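Local structure of sesquisabinene B synthase 2 (Santalum album, 6A2A) at residues D212-L215 and H216-T219; R493-I496 and E497-R501; R530-H533 and F534-Y538. The protein probably converts a prenyl diphosphate, with the help of magnesium or manganese ions, into the cyclic sesquiterpene sesquisabinene B. One frame throughout, in Å; residues are numbered along the deposited sequence.

How the contacts relate
Contact 1 comes first along the chain, in the turn that joins helix 201-212 to helix 220-232. Much later, contact 2 lies within helix 489-510, and contact 3 takes in the last turn of helix 521-535 and the residues that leave it. Each is local, joining side chains and backbone three to five residues apart, and the three follow in series without nesting or crossing. In space they meet around Trp-217: its CH2 packs on CG1 of Val-500 in contact 2, and its ring stacks with His-533 of contact 3. His-216 O accepts a probable hydrogen bond from Arg-530 NE, while Arg-493 makes a cation-pi contact with the poorly ordered Tyr-538. The inter-helix turn is thus tied to two late helices.

Contact 1: D212-L215 and H216-T219; sequences DLPL and HWRT
Pro-214 lays its CG over one face of the Trp-217 indole, 4.0 Å from the centroid of the five-membered ring, in a CH-pi contact offset toward the ring's rim. CD of the proline lies nearest CE3 of the six-membered ring, and Leu-213 CD2 comes up at the indole edge, 4.2 Å from Trp-217 CE3. A proline suits this place because its rigid ring offers polarised C-H groups to the electron-rich indole. The same two residues are joined through their backbones, Trp-217 N donating to Pro-214 O at 2.9 Å. One residue on, Arg-218 N reaches Leu-215 O at 3.2 Å; in both bonds the donor stands well above the carbonyl plane, consistent with the tight winding of a 3-10 turn.

Arg-218 folds back over the start of the turn. With CG anti to its own carbonyl carbon (chi1 -71°) and the chain extended from CG to NE, it runs back to Leu-213, whose CB lies against one guanidinium face. NE gives a bent bond of 3.0 Å to Leu-213 O, 24° out of the guanidinium plane. NH2 reaches Asp-212 through a water, which accepts from Arg-218 NH2 at 2.9 Å and donates to Asp-212 OD2 at 2.7 Å; NH2 also bonds His-209 O. Arg-218 thus binds the carbonyls of His-209, in helix 201-212, and of Leu-213, just beyond it, a task suited to its several N-H groups. A second water bridges the carbonyl oxygens of Leu-215 and Arg-218.

The turn links helix 201-212 to helix 220-232, where Thr-219 is the N-cap. Tyr-167 and Glu-168 of helix 160-170 pack on Pro-214, while Trp-217 stacks with Trp-504 of helix 489-510 and Leu-213 touches His-533 of helix 521-535.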
ATOM      1  N   ASP A 212     -25.669  25.319 -18.465  1.00 22.45           N
ATOM      2  CA  ASP A 212     -24.230  25.002 -18.344  1.00 21.43           C
ATOM      3  C   ASP A 212     -23.936  23.601 -18.830  1.00 22.06           C
ATOM      4  O   ASP A 212     -23.041  23.427 -19.681  1.00 22.46           O
ATOM      5  CB  ASP A 212     -23.730  25.167 -16.909  1.00 21.81           C
ATOM      6  CG  ASP A 212     -23.571  26.618 -16.493  1.00 27.28           C
ATOM      7  OD1 ASP A 212     -23.651  27.542 -17.299  1.00 27.33           O
ATOM      8  OD2 ASP A 212     -23.395  26.792 -15.291  1.00 28.80           O
ATOM      9  N   LEU A 213     -24.636  22.591 -18.299  1.00 19.55           N
ATOM     10  CA  LEU A 213     -24.522  21.181 -18.757  1.00 18.67           C
ATOM     11  C   LEU A 213     -25.866  20.493 -18.551  1.00 18.77           C
ATOM     12  O   LEU A 213     -26.414  20.533 -17.443  1.00 18.83           O
ATOM     13  CB  LEU A 213     -23.462  20.399 -17.979  1.00 18.22           C
ATOM     14  CG  LEU A 213     -21.999  20.684 -18.316  1.00 20.21           C
ATOM     15  CD1 LEU A 213     -21.101  19.977 -17.322  1.00 19.36           C
ATOM     16  CD2 LEU A 213     -21.642  20.292 -19.732  1.00 21.86           C
ATOM     17  N   PRO A 214     -26.387  19.815 -19.578  1.00 18.74           N
ATOM     18  CA  PRO A 214     -27.575  19.007 -19.346  1.00 18.79           C
ATOM     19  C   PRO A 214     -27.351  17.876 -18.341  1.00 18.32           C
ATOM     20  O   PRO A 214     -26.218  17.412 -18.147  1.00 16.67           O
ATOM     21  CB  PRO A 214     -27.969  18.464 -20.725  1.00 18.66           C
ATOM     22  CG  PRO A 214     -26.729  18.614 -21.538  1.00 18.99           C
ATOM     23  CD  PRO A 214     -25.913  19.748 -20.961  1.00 20.05           C
ATOM     24  N   LEU A 215     -28.406  17.403 -17.666  1.00 17.18           N
ATOM     25  CA  LEU A 215     -28.311  16.389 -16.714  1.00 17.22           C
ATOM     26  C   LEU A 215     -27.600  15.145 -17.288  1.00 18.65           C
ATOM     27  O   LEU A 215     -26.830  14.488 -16.584  1.00 17.09           O
ATOM     28  CB  LEU A 215     -29.725  16.021 -16.223  1.00 18.01           C
ATOM     29  CG  LEU A 215     -29.805  14.923 -15.188  1.00 19.48           C
ATOM     30  CD1 LEU A 215     -29.036  15.290 -13.958  1.00 21.33           C
ATOM     31  CD2 LEU A 215     -31.252  14.612 -14.794  1.00 21.24           C
ATOM     32  N   HIS A 216     -27.904  14.849 -18.537  1.00 17.82           N
ATOM     33  CA  HIS A 216     -27.392  13.650 -19.195  1.00 16.99           C
ATOM     34  C   HIS A 216     -25.859  13.718 -19.273  1.00 18.54           C
ATOM     35  O   HIS A 216     -25.233  12.666 -19.380  1.00 18.40           O
ATOM     36  CB  HIS A 216     -27.991  13.542 -20.601  1.00 17.44           C
ATOM     37  CG  HIS A 216     -27.729  12.237 -21.282  1.00 17.83           C
ATOM     38  ND1 HIS A 216     -28.048  11.036 -20.705  1.00 17.92           N
ATOM     39  CD2 HIS A 216     -27.286  11.961 -22.535  1.00 19.08           C
ATOM     40  CE1 HIS A 216     -27.774  10.048 -21.570  1.00 19.40           C
ATOM     41  NE2 HIS A 216     -27.363  10.580 -22.704  1.00 16.38           N
ATOM     42  N   TRP A 217     -25.287  14.916 -19.311  1.00 15.50           N
ATOM     43  CA  TRP A 217     -23.816  15.115 -19.485  1.00 17.91           C
ATOM     44  C   TRP A 217     -23.097  15.298 -18.127  1.00 17.87           C
ATOM     45  O   TRP A 217     -21.877  15.450 -18.098  1.00 18.71           O
ATOM     46  CB  TRP A 217     -23.591  16.308 -20.410  1.00 18.63           C
ATOM     47  CG  TRP A 217     -23.943  16.048 -21.844  1.00 17.67           C
ATOM     48  CD1 TRP A 217     -24.551  14.941 -22.363  1.00 17.12           C
ATOM     49  CD2 TRP A 217     -23.711  16.935 -22.933  1.00 18.45           C
ATOM     50  NE1 TRP A 217     -24.736  15.090 -23.709  1.00 17.90           N
ATOM     51  CE2 TRP A 217     -24.170  16.277 -24.097  1.00 19.17           C
ATOM     52  CE3 TRP A 217     -23.110  18.179 -23.067  1.00 18.13           C
ATOM     53  CZ2 TRP A 217     -24.075  16.871 -25.332  1.00 17.32           C
ATOM     54  CZ3 TRP A 217     -22.981  18.742 -24.301  1.00 20.01           C
ATOM     55  CH2 TRP A 217     -23.517  18.126 -25.421  1.00 20.34           C
ATOM     56  N   ARG A 218     -23.795  15.270 -17.010  1.00 18.05           N
ATOM     57  CA  ARG A 218     -23.188  15.503 -15.705  1.00 17.89           C
ATOM     58  C   ARG A 218     -22.845  14.183 -15.033  1.00 17.11           C
ATOM     59  O   ARG A 218     -23.475  13.136 -15.285  1.00 18.72           O
ATOM     60  CB  ARG A 218     -24.124  16.377 -14.837  1.00 16.39           C
ATOM     61  CG  ARG A 218     -24.211  17.814 -15.314  1.00 16.19           C
ATOM     62  CD  ARG A 218     -25.189  18.695 -14.480  1.00 18.45           C
ATOM     63  NE  ARG A 218     -25.062  20.086 -14.810  1.00 18.54           N
ATOM     64  CZ  ARG A 218     -24.129  20.907 -14.305  1.00 17.96           C
ATOM     65  NH1 ARG A 218     -23.171  20.433 -13.519  1.00 16.86           N
ATOM     66  NH2 ARG A 218     -24.138  22.174 -14.646  1.00 17.38           N
ATOM     67  N   THR A 219     -21.948  14.242 -14.082  1.00 17.17           N
ATOM     68  CA  THR A 219     -21.599  13.106 -13.297  1.00 17.74           C
ATOM     69  C   THR A 219     -22.693  12.809 -12.295  1.00 20.59           C
ATOM     70  O   THR A 219     -23.470  13.705 -11.882  1.00 19.90           O
ATOM     71  CB  THR A 219     -20.291  13.222 -12.516  1.00 19.12           C
ATOM     72  OG1 THR A 219     -20.439  14.073 -11.376  1.00 19.70           O
ATOM     73  CG2 THR A 219     -19.113  13.694 -13.360  1.00 18.25           C
TER
HETATM   74  O   HOH W   1     -22.948  24.665 -13.633  1.00 36.61           O
HETATM   75  O   HOH W   2     -26.029  12.216 -15.497  1.00 31.73           O

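Contact 2: R493-I496 and E497-R501; sequences REHI and EGLVR
Glu-497 turns back along the helix toward Arg-493, one turn earlier, and its OE2 lies 3.7 Å from Arg-493 CG. The charged ends do not touch: Arg-493 NH1 and Glu-497 OE2 are 4.8 Å apart, with the two flat groups turned 72° against each other. A water spans the gap, accepting from Arg-493 NH1 at 2.9 Å and donating to Glu-497 OE2 at 2.7 Å. On another side of the helix, Leu-499 CD1 approaches the His-495 ring obliquely, 4.1 Å from NE2, and Ile-496 CD1 meets the same methyl.

Helical bonds set this spacing, among them Glu-497 N to Arg-493 O at 2.9 Å and Val-500 N to Ile-496 O at 3.0 Å. The arginine chain leaves the backbone extended and bends at chi3 (-66°), which carries its guanidinium to Leu-462 O, the acceptor for NH1, and lets NE bond Gln-489. Branched Ile-496 and Val-500 suit the buried side, packing on Ile-458 and Leu-462 of helix 447-462.

An alanine at Glu-497 is likely to leave the bridging water without its carboxylate acceptor and Arg-493 without the nearby opposite charge. The chemistry is thus that of a solvent-separated i to i+4 ion pair: Leu-462 O and Gln-489 hold the guanidinium, while the carboxylate acts through the water and probably moderates the arginine's positive charge.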
ATOM      1  N   ARG A 493     -15.134  26.094 -33.502  1.00 32.13           N
ATOM      2  CA  ARG A 493     -15.618  25.690 -32.212  1.00 31.71           C
ATOM      3  C   ARG A 493     -17.008  25.113 -32.379  1.00 31.70           C
ATOM      4  O   ARG A 493     -17.323  24.117 -31.810  1.00 28.71           O
ATOM      5  CB  ARG A 493     -15.625  26.857 -31.228  1.00 30.08           C
ATOM      6  CG  ARG A 493     -16.129  26.520 -29.844  1.00 30.66           C
ATOM      7  CD  ARG A 493     -15.869  27.567 -28.771  1.00 33.53           C
ATOM      8  NE  ARG A 493     -14.467  27.750 -28.464  1.00 36.50           N
ATOM      9  CZ  ARG A 493     -13.826  27.102 -27.514  1.00 34.10           C
ATOM     10  NH1 ARG A 493     -14.449  26.258 -26.762  1.00 35.11           N
ATOM     11  NH2 ARG A 493     -12.568  27.312 -27.321  1.00 39.77           N
ATOM     12  N   GLU A 494     -17.836  25.772 -33.176  1.00 32.32           N
ATOM     13  CA  GLU A 494     -19.192  25.277 -33.428  1.00 31.17           C
ATOM     14  C   GLU A 494     -19.141  23.895 -34.072  1.00 31.37           C
ATOM     15  O   GLU A 494     -19.960  23.016 -33.722  1.00 27.84           O
ATOM     16  CB  GLU A 494     -20.007  26.262 -34.274  1.00 37.86           C
ATOM     17  CG  GLU A 494     -20.477  27.452 -33.462  1.00 45.29           C
ATOM     18  CD  GLU A 494     -21.238  28.558 -34.189  1.00 56.71           C
ATOM     19  OE1 GLU A 494     -21.153  28.641 -35.446  1.00 60.37           O
ATOM     20  OE2 GLU A 494     -21.900  29.361 -33.485  1.00 61.81           O
ATOM     21  N   HIS A 495     -18.209  23.710 -35.006  1.00 30.16           N
ATOM     22  CA  HIS A 495     -18.034  22.393 -35.632  1.00 31.54           C
ATOM     23  C   HIS A 495     -17.674  21.323 -34.562  1.00 27.45           C
ATOM     24  O   HIS A 495     -18.266  20.257 -34.506  1.00 26.09           O
ATOM     25  CB  HIS A 495     -16.954  22.460 -36.714  1.00 31.57           C
ATOM     26  CG  HIS A 495     -16.825  21.165 -37.434  1.00 34.10           C
ATOM     27  ND1 HIS A 495     -17.737  20.771 -38.388  1.00 35.37           N
ATOM     28  CD2 HIS A 495     -15.954  20.144 -37.289  1.00 32.95           C
ATOM     29  CE1 HIS A 495     -17.435  19.563 -38.817  1.00 35.12           C
ATOM     30  NE2 HIS A 495     -16.318  19.165 -38.188  1.00 37.99           N
ATOM     31  N   ILE A 496     -16.768  21.666 -33.675  1.00 24.06           N
ATOM     32  CA  ILE A 496     -16.296  20.664 -32.673  1.00 24.33           C
ATOM     33  C   ILE A 496     -17.421  20.339 -31.684  1.00 25.06           C
ATOM     34  O   ILE A 496     -17.693  19.163 -31.351  1.00 22.23           O
ATOM     35  CB  ILE A 496     -14.994  21.132 -32.002  1.00 26.77           C
ATOM     36  CG1 ILE A 496     -13.839  21.411 -32.983  1.00 28.53           C
ATOM     37  CG2 ILE A 496     -14.614  20.088 -30.965  1.00 27.12           C
ATOM     38  CD1 ILE A 496     -13.547  20.308 -33.979  1.00 30.79           C
ATOM     39  N   GLU A 497     -18.199  21.368 -31.333  1.00 25.15           N
ATOM     40  CA  GLU A 497     -19.337  21.203 -30.484  1.00 27.60           C
ATOM     41  C   GLU A 497     -20.367  20.280 -31.145  1.00 22.71           C
ATOM     42  O   GLU A 497     -21.040  19.493 -30.449  1.00 22.72           O
ATOM     43  CB  GLU A 497     -19.942  22.574 -30.098  1.00 26.60           C
ATOM     44  CG  GLU A 497     -19.143  23.312 -29.035  1.00 30.40           C
ATOM     45  CD  GLU A 497     -19.617  24.743 -28.744  1.00 36.75           C
ATOM     46  OE1 GLU A 497     -20.519  25.220 -29.457  1.00 38.78           O
ATOM     47  OE2 GLU A 497     -19.040  25.405 -27.829  1.00 43.75           O
ATOM     48  N   GLY A 498     -20.512  20.347 -32.475  1.00 23.77           N
ATOM     49  CA  GLY A 498     -21.367  19.493 -33.170  1.00 23.46           C
ATOM     50  C   GLY A 498     -20.898  18.056 -33.153  1.00 23.39           C
ATOM     51  O   GLY A 498     -21.705  17.108 -33.149  1.00 24.69           O
ATOM     52  N   LEU A 499     -19.582  17.871 -33.149  1.00 25.71           N
ATOM     53  CA  LEU A 499     -19.082  16.528 -33.071  1.00 22.59           C
ATOM     54  C   LEU A 499     -19.393  15.915 -31.717  1.00 20.69           C
ATOM     55  O   LEU A 499     -19.610  14.689 -31.642  1.00 22.30           O
ATOM     56  CB  LEU A 499     -17.576  16.538 -33.321  1.00 23.87           C
ATOM     57  CG  LEU A 499     -17.157  16.845 -34.749  1.00 26.86           C
ATOM     58  CD1 LEU A 499     -15.636  16.758 -34.878  1.00 27.16           C
ATOM     59  CD2 LEU A 499     -17.839  15.914 -35.745  1.00 26.97           C
ATOM     60  N   VAL A 500     -19.341  16.713 -30.656  1.00 19.17           N
ATOM     61  CA  VAL A 500     -19.677  16.199 -29.342  1.00 19.31           C
ATOM     62  C   VAL A 500     -21.110  15.684 -29.370  1.00 20.33           C
ATOM     63  O   VAL A 500     -21.408  14.628 -28.829  1.00 18.50           O
ATOM     64  CB  VAL A 500     -19.487  17.275 -28.286  1.00 18.76           C
ATOM     65  CG1 VAL A 500     -20.151  16.924 -26.978  1.00 19.24           C
ATOM     66  CG2 VAL A 500     -18.012  17.603 -28.140  1.00 19.10           C
ATOM     67  N   ARG A 501     -22.024  16.490 -29.965  1.00 20.00           N
ATOM     68  CA  ARG A 501     -23.425  16.052 -29.960  1.00 20.65           C
ATOM     69  C   ARG A 501     -23.607  14.773 -30.785  1.00 20.17           C
ATOM     70  O   ARG A 501     -24.299  13.851 -30.368  1.00 22.42           O
ATOM     71  CB  ARG A 501     -24.357  17.151 -30.477  1.00 23.04           C
ATOM     72  CG  ARG A 501     -24.379  18.353 -29.543  1.00 26.70           C
ATOM     73  CD  ARG A 501     -25.466  19.384 -29.895  1.00 30.09           C
ATOM     74  NE  ARG A 501     -25.264  19.888 -31.223  1.00 31.70           N
ATOM     75  CZ  ARG A 501     -24.552  20.975 -31.524  1.00 31.15           C
ATOM     76  NH1 ARG A 501     -23.973  21.693 -30.583  1.00 29.30           N
ATOM     77  NH2 ARG A 501     -24.437  21.354 -32.784  1.00 36.51           N
TER
HETATM   78  O   HOH W   3     -17.059  25.073 -26.080  1.00 51.34           O

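Contact 3: R530-H533 and F534-Y538; sequences RGSH and FFYQY
With CG anti to its carbonyl carbon (chi1 -53°), Tyr-536 swings its ring back beside Ser-532, bringing CD2 to 3.2 Å from Ser-532 O and 4.2 Å from Ser-532 CB. Phe-535 turns the same way (chi1 -78°) and places the edge of its ring, through CD2, 3.3 Å from Gly-531 O. Phe-534 CD2 stands over a face of the Phe-535 ring, offset toward the rim.

This is the C-terminal turn of helix 521-535, in the mainly helical terpene synthase fold. Its closing bonds run from Phe-535 N to Gly-531 O at 2.9 Å and from Tyr-536 N to Ser-532 O at 3.0 Å; Tyr-536 then leaves helical geometry. Past that point Gln-537 folds back, its NE2 donating to Phe-534 O at 3.0 Å, almost straight at 172°, on a lone pair and in the amide plane. A glutamine suits this place: its long chain carries an N-H to a carbonyl at the helix end, while its CG lies 3.2 Å from His-533 O.

His-533 NE2 bonds Trp-504 NE1, and Ser-532 OG pairs with Tyr-288 OH. The Tyr-536 side chain comes within about 3 Å of that of Asn-460, a residue seen to bind magnesium in this protein, although no ion is bound to this chain here.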
ATOM      1  N   ARG A 530     -18.912  12.066 -18.980  1.00 17.00           N
ATOM      2  CA  ARG A 530     -19.541  13.023 -18.022  1.00 17.05           C
ATOM      3  C   ARG A 530     -18.455  13.680 -17.165  1.00 16.90           C
ATOM      4  O   ARG A 530     -18.496  14.911 -16.951  1.00 17.17           O
ATOM      5  CB  ARG A 530     -20.560  12.263 -17.183  1.00 16.69           C
ATOM      6  CG  ARG A 530     -21.807  11.872 -17.951  1.00 17.37           C
ATOM      7  CD  ARG A 530     -22.578  10.771 -17.244  1.00 17.57           C
ATOM      8  NE  ARG A 530     -23.859  10.623 -17.927  1.00 17.79           N
ATOM      9  CZ  ARG A 530     -24.703   9.609 -17.737  1.00 19.46           C
ATOM     10  NH1 ARG A 530     -24.382   8.583 -16.944  1.00 19.21           N
ATOM     11  NH2 ARG A 530     -25.881   9.619 -18.369  1.00 21.68           N
ATOM     12  N   GLY A 531     -17.497  12.876 -16.697  1.00 15.71           N
ATOM     13  CA  GLY A 531     -16.341  13.438 -15.978  1.00 16.71           C
ATOM     14  C   GLY A 531     -15.643  14.509 -16.792  1.00 17.75           C
ATOM     15  O   GLY A 531     -15.264  15.540 -16.238  1.00 18.58           O
ATOM     16  N   SER A 532     -15.420  14.281 -18.096  1.00 16.95           N
ATOM     17  CA  SER A 532     -14.743  15.253 -18.926  1.00 18.38           C
ATOM     18  C   SER A 532     -15.556  16.547 -19.050  1.00 16.93           C
ATOM     19  O   SER A 532     -15.008  17.644 -18.962  1.00 18.52           O
ATOM     20  CB  SER A 532     -14.405  14.666 -20.296  1.00 19.17           C
ATOM     21  OG  SER A 532     -13.503  13.591 -20.099  1.00 24.91           O
ATOM     22  N   HIS A 533     -16.832  16.406 -19.261  1.00 17.40           N
ATOM     23  CA  HIS A 533     -17.671  17.603 -19.374  1.00 17.08           C
ATOM     24  C   HIS A 533     -17.591  18.403 -18.078  1.00 17.11           C
ATOM     25  O   HIS A 533     -17.475  19.655 -18.146  1.00 18.57           O
ATOM     26  CB  HIS A 533     -19.179  17.298 -19.576  1.00 18.48           C
ATOM     27  CG  HIS A 533     -19.577  16.852 -20.944  1.00 17.27           C
ATOM     28  ND1 HIS A 533     -19.480  17.654 -22.031  1.00 16.68           N
ATOM     29  CD2 HIS A 533     -20.051  15.667 -21.370  1.00 17.13           C
ATOM     30  CE1 HIS A 533     -19.950  17.013 -23.069  1.00 18.83           C
ATOM     31  NE2 HIS A 533     -20.266  15.792 -22.704  1.00 17.35           N
ATOM     32  N   PHE A 534     -17.642  17.697 -16.954  1.00 19.07           N
ATOM     33  CA  PHE A 534     -17.750  18.375 -15.672  1.00 18.25           C
ATOM     34  C   PHE A 534     -16.437  19.071 -15.326  1.00 21.72           C
ATOM     35  O   PHE A 534     -16.451  20.227 -14.809  1.00 22.28           O
ATOM     36  CB  PHE A 534     -18.131  17.391 -14.584  1.00 19.74           C
ATOM     37  CG  PHE A 534     -18.380  18.061 -13.265  1.00 20.18           C
ATOM     38  CD1 PHE A 534     -19.411  18.973 -13.137  1.00 20.01           C
ATOM     39  CD2 PHE A 534     -17.642  17.688 -12.171  1.00 19.32           C
ATOM     40  CE1 PHE A 534     -19.693  19.529 -11.897  1.00 22.18           C
ATOM     41  CE2 PHE A 534     -17.916  18.254 -10.933  1.00 21.89           C
ATOM     42  CZ  PHE A 534     -18.941  19.161 -10.817  1.00 20.99           C
ATOM     43  N   PHE A 535     -15.317  18.412 -15.606  1.00 18.18           N
ATOM     44  CA  PHE A 535     -14.016  18.913 -15.163  1.00 18.34           C
ATOM     45  C   PHE A 535     -13.346  19.834 -16.196  1.00 21.67           C
ATOM     46  O   PHE A 535     -12.307  20.468 -15.881  1.00 22.28           O
ATOM     47  CB  PHE A 535     -13.097  17.750 -14.725  1.00 18.77           C
ATOM     48  CG  PHE A 535     -13.441  17.226 -13.365  1.00 21.78           C
ATOM     49  CD1 PHE A 535     -13.264  18.028 -12.236  1.00 26.09           C
ATOM     50  CD2 PHE A 535     -14.069  16.006 -13.218  1.00 21.83           C
ATOM     51  CE1 PHE A 535     -13.680  17.584 -10.989  1.00 25.75           C
ATOM     52  CE2 PHE A 535     -14.466  15.551 -11.974  1.00 22.63           C
ATOM     53  CZ  PHE A 535     -14.243  16.329 -10.860  1.00 28.37           C
ATOM     54  N   TYR A 536     -13.852  19.922 -17.416  1.00 21.30           N
ATOM     55  CA  TYR A 536     -13.307  20.879 -18.426  1.00 25.17           C
ATOM     56  C   TYR A 536     -14.388  21.855 -18.919  1.00 26.52           C
ATOM     57  O   TYR A 536     -14.488  22.159 -20.083  1.00 32.67           O
ATOM     58  CB  TYR A 536     -12.651  20.049 -19.536  1.00 25.20           C
ATOM     59  CG  TYR A 536     -11.640  19.066 -18.997  1.00 25.85           C
ATOM     60  CD1 TYR A 536     -10.444  19.476 -18.417  1.00 31.28           C
ATOM     61  CD2 TYR A 536     -11.860  17.709 -19.075  1.00 29.75           C
ATOM     62  CE1 TYR A 536      -9.530  18.556 -17.912  1.00 33.67           C
ATOM     63  CE2 TYR A 536     -10.969  16.783 -18.570  1.00 32.37           C
ATOM     64  CZ  TYR A 536      -9.816  17.207 -17.946  1.00 36.65           C
ATOM     65  OH  TYR A 536      -8.955  16.251 -17.467  1.00 43.41           O
ATOM     66  N   GLN A 537     -15.240  22.350 -18.029  1.00 27.42           N
ATOM     67  CA  GLN A 537     -16.183  23.331 -18.438  1.00 27.98           C
ATOM     68  C   GLN A 537     -15.448  24.557 -18.997  1.00 33.49           C
ATOM     69  O   GLN A 537     -14.425  25.007 -18.457  1.00 33.77           O
ATOM     70  CB  GLN A 537     -17.121  23.682 -17.287  1.00 27.08           C
ATOM     71  CG  GLN A 537     -18.033  22.528 -16.937  1.00 26.53           C
ATOM     72  CD  GLN A 537     -18.941  22.845 -15.780  1.00 28.86           C
ATOM     73  OE1 GLN A 537     -19.855  23.667 -15.925  1.00 32.78           O
ATOM     74  NE2 GLN A 537     -18.738  22.149 -14.671  1.00 23.06           N
ATOM     75  N   TYR A 538     -16.004  25.110 -20.080  1.00 39.82           N
ATOM     76  CA  TYR A 538     -15.370  26.244 -20.789  1.00 51.18           C
ATOM     77  C   TYR A 538     -15.851  27.565 -20.184  1.00 53.87           C
ATOM     78  O   TYR A 538     -16.961  27.983 -20.479  1.00 60.22           O
ATOM     79  CB  TYR A 538     -15.661  26.166 -22.291  1.00 54.90           C
ATOM     80  CG  TYR A 538     -15.081  27.289 -23.113  1.00 62.30           C
ATOM     81  CD1 TYR A 538     -13.711  27.510 -23.166  1.00 66.95           C
ATOM     82  CD2 TYR A 538     -15.901  28.134 -23.848  1.00 66.83           C
ATOM     83  CE1 TYR A 538     -13.174  28.547 -23.918  1.00 69.06           C
ATOM     84  CE2 TYR A 538     -15.381  29.169 -24.611  1.00 68.72           C
ATOM     85  CZ  TYR A 538     -14.011  29.379 -24.645  1.00 69.40           C
ATOM     86  OH  TYR A 538     -13.498  30.399 -25.399  1.00 71.78           O
TER